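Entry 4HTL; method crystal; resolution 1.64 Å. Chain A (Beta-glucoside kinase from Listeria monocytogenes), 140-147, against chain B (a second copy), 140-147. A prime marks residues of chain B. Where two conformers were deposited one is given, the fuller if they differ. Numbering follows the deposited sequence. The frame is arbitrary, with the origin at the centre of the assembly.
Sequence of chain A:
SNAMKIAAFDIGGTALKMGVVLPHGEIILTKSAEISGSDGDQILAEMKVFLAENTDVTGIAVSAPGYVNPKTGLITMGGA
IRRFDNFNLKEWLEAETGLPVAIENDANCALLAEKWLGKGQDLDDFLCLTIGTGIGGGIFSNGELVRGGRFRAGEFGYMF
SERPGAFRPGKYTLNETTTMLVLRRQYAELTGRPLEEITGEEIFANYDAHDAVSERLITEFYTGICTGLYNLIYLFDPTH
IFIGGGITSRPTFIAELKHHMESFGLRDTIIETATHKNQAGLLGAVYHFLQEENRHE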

# COMPACT_ATOMS: atom_id res chain seq x y z
N PHE A 140 2.92 5.42 7.24
CA PHE A 140 2.20 6.45 8.01
C PHE A 140 1.15 7.02 7.02
O PHE A 140 1.51 7.60 5.99
N SER A 141 -0.12 6.78 7.34
CA SER A 141 -1.26 7.25 6.52
C SER A 141 -2.26 7.94 7.44
O SER A 141 -2.57 7.45 8.52
N ASN A 142 -2.82 9.03 6.98
CA ASN A 142 -3.78 9.78 7.80
C ASN A 142 -3.31 10.09 9.20
O ASN A 142 -4.12 10.13 10.16
N GLY A 143 -2.02 10.37 9.32
CA GLY A 143 -1.45 10.82 10.59
C GLY A 143 -1.28 9.71 11.62
O GLY A 143 -1.07 10.01 12.78
N GLU A 144 -1.30 8.45 11.17
CA GLU A 144 -1.23 7.26 12.04
C GLU A 144 -0.37 6.16 11.40
O GLU A 144 -0.42 6.00 10.20
N LEU A 145 0.35 5.37 12.22
CA LEU A 145 0.99 4.19 11.74
C LEU A 145 -0.08 3.19 11.22
O LEU A 145 -1.11 2.98 11.86
N VAL A 146 0.23 2.57 10.09
CA VAL A 146 -0.62 1.51 9.57
C VAL A 146 0.07 0.20 9.92
O VAL A 146 1.07 -0.17 9.34
N ARG A 147 -0.49 -0.53 10.86
CA ARG A 147 0.10 -1.80 11.32
C ARG A 147 -0.50 -3.01 10.63
O ARG A 147 0.10 -4.06 10.61
N PHE B 140 -8.94 0.99 3.05
CA PHE B 140 -9.47 1.28 4.40
C PHE B 140 -8.41 0.70 5.36
O PHE B 140 -8.17 -0.51 5.38
N SER B 141 -7.75 1.60 6.10
CA SER B 141 -6.71 1.22 7.08
C SER B 141 -7.01 1.93 8.40
O SER B 141 -7.35 3.11 8.42
N ASN B 142 -6.83 1.23 9.49
CA ASN B 142 -7.12 1.81 10.80
C ASN B 142 -8.49 2.45 10.93
O ASN B 142 -8.66 3.46 11.65
N GLY B 143 -9.46 1.85 10.28
CA GLY B 143 -10.86 2.27 10.41
C GLY B 143 -11.18 3.55 9.66
O GLY B 143 -12.22 4.13 9.91
N GLU B 144 -10.34 3.94 8.69
CA GLU B 144 -10.46 5.18 7.92
C GLU B 144 -10.09 4.97 6.46
O GLU B 144 -9.17 4.21 6.18
N LEU B 145 -10.74 5.69 5.53
CA LEU B 145 -10.31 5.72 4.17
C LEU B 145 -8.89 6.35 4.09
O LEU B 145 -8.61 7.37 4.74
N VAL B 146 -8.05 5.75 3.26
CA VAL B 146 -6.74 6.32 2.99
C VAL B 146 -6.84 7.00 1.63
O VAL B 146 -6.89 6.36 0.60
N ARG B 147 -6.82 8.32 1.63
CA ARG B 147 -6.96 9.10 0.39
C ARG B 147 -5.61 9.53 -0.18
O ARG B 147 -5.53 9.83 -1.34

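Two carboxylates of like charge meet at the two-fold axis: Glu144 OE2 lies 3.3 Å from Glu144′ OE2. Both are acceptors, so no hydrogen bond is assigned between them. Each Glu144 points toward the other copy, with chi1 m and chi2 t.

In each copy a type I' turn from Ser141 to Glu144 carries Asn142 toward the partner. Asn142 has chi1 m and, in each copy, is the residue with the largest area covered by the other stretch. Its amide makes the direct hydrogen bond of the contact, Asn142 ND2 to Leu145′ O, at 2.8 Å. The symmetry mate runs from Asn142′ ND2 to Leu145 O, also 2.8 Å. The same amide nitrogen, Asn142 ND2, sits 4.0 Å from Val146′ CG2. Val146 is t and points sideways. Its other methyl, Val146 CG1, packs 4.0 Å from Ser141′ OG.

Ser141 is m and points toward the partner. Water 1 donates to both Ser141 OG and Ser141′ OG, each at 3.2 Å, and so bridges the copies. Water 2 donates to Ser141 O and accepts from Asn142′ ND2. Water 4 lies 2.7 Å from Asn142 OD1 and accepts from Arg147′ N and Arg147′ NH1. Water 5 repeats this in the other half.

Phe140 and Leu145, both t, point away. Gly143 makes no contact.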

# COMPACT_ATOMS: atom_id res chain seq x y z
CB PHE A 140 3.17 7.51 8.50
CG PHE A 140 2.72 8.24 9.74
CD1 PHE A 140 2.75 7.60 10.97
CD2 PHE A 140 2.38 9.57 9.70
CE1 PHE A 140 2.36 8.26 12.11
CE2 PHE A 140 2.01 10.24 10.86
CZ PHE A 140 2.03 9.59 12.06
CB SER A 141 -1.94 6.15 5.79
OG SER A 141 -1.12 5.47 4.86
CB ASN A 142 -5.06 9.04 7.98
CG ASN A 142 -5.87 8.95 6.73
OD1 ASN A 142 -5.97 9.91 5.99
ND2 ASN A 142 -6.48 7.79 6.51
CB GLU A 144 -2.62 6.63 12.15
CG GLU A 144 -3.52 7.16 13.22
CD GLU A 144 -4.72 6.28 13.32
OE1 GLU A 144 -4.61 5.19 13.94
OE2 GLU A 144 -5.74 6.64 12.70
CB LEU A 145 1.81 3.62 12.90
CG LEU A 145 2.72 2.44 12.77
CD1 LEU A 145 3.87 2.70 11.81
CD2 LEU A 145 3.20 2.07 14.18
CB VAL A 146 -0.86 1.63 8.06
CG1 VAL A 146 -1.60 0.39 7.54
CG2 VAL A 146 -1.56 2.95 7.70
CB ARG A 147 -0.06 -1.96 12.81
CG ARG A 147 0.61 -0.86 13.62
CD ARG A 147 0.47 -1.12 15.09
NE ARG A 147 0.90 -0.02 15.91
CZ ARG A 147 0.18 1.08 16.13
NH1 ARG A 147 -1.02 1.21 15.56
NH2 ARG A 147 0.63 2.02 16.90
CB PHE B 140 -10.83 0.64 4.58
CG PHE B 140 -11.71 1.32 5.60
CD1 PHE B 140 -12.28 2.55 5.31
CD2 PHE B 140 -12.03 0.70 6.79
CE1 PHE B 140 -13.10 3.17 6.23
CE2 PHE B 140 -12.88 1.32 7.69
CZ PHE B 140 -13.43 2.54 7.40
CB SER B 141 -5.34 1.59 6.63
OG SER B 141 -4.92 0.96 5.45
CB ASN B 142 -6.16 2.90 11.17
CG ASN B 142 -4.78 2.39 11.45
OD1 ASN B 142 -4.62 1.37 12.10
ND2 ASN B 142 -3.78 3.13 11.00
CB GLU B 144 -9.44 6.19 8.43
CG GLU B 144 -9.84 7.05 9.58
CD GLU B 144 -8.80 8.12 9.78
OE1 GLU B 144 -8.84 9.12 9.01
OE2 GLU B 144 -7.93 7.91 10.64
CB LEU B 145 -11.35 6.53 3.38
CG LEU B 145 -11.31 6.70 1.90
CD1 LEU B 145 -11.47 5.38 1.15
CD2 LEU B 145 -12.40 7.72 1.53
CB VAL B 146 -5.62 5.26 3.00
CG1 VAL B 146 -4.30 5.89 2.53
CG2 VAL B 146 -5.51 4.57 4.37
CB ARG B 147 -7.81 10.33 0.62
CG ARG B 147 -9.22 10.02 1.08
CD ARG B 147 -10.02 11.29 1.21
NE ARG B 147 -11.31 11.09 1.84
CZ ARG B 147 -11.47 10.94 3.15
NH1 ARG B 147 -10.42 10.96 3.97
NH2 ARG B 147 -12.67 10.79 3.65
O HOH W 1 -2.45 2.65 4.22
O HOH W 2 -4.08 5.42 9.43
O HOH W 3 -4.34 9.34 3.56
O HOH W 4 -7.44 10.29 3.81
O HOH W 5 -2.43 0.20 13.03
O HOH W 6 -3.72 -0.75 10.21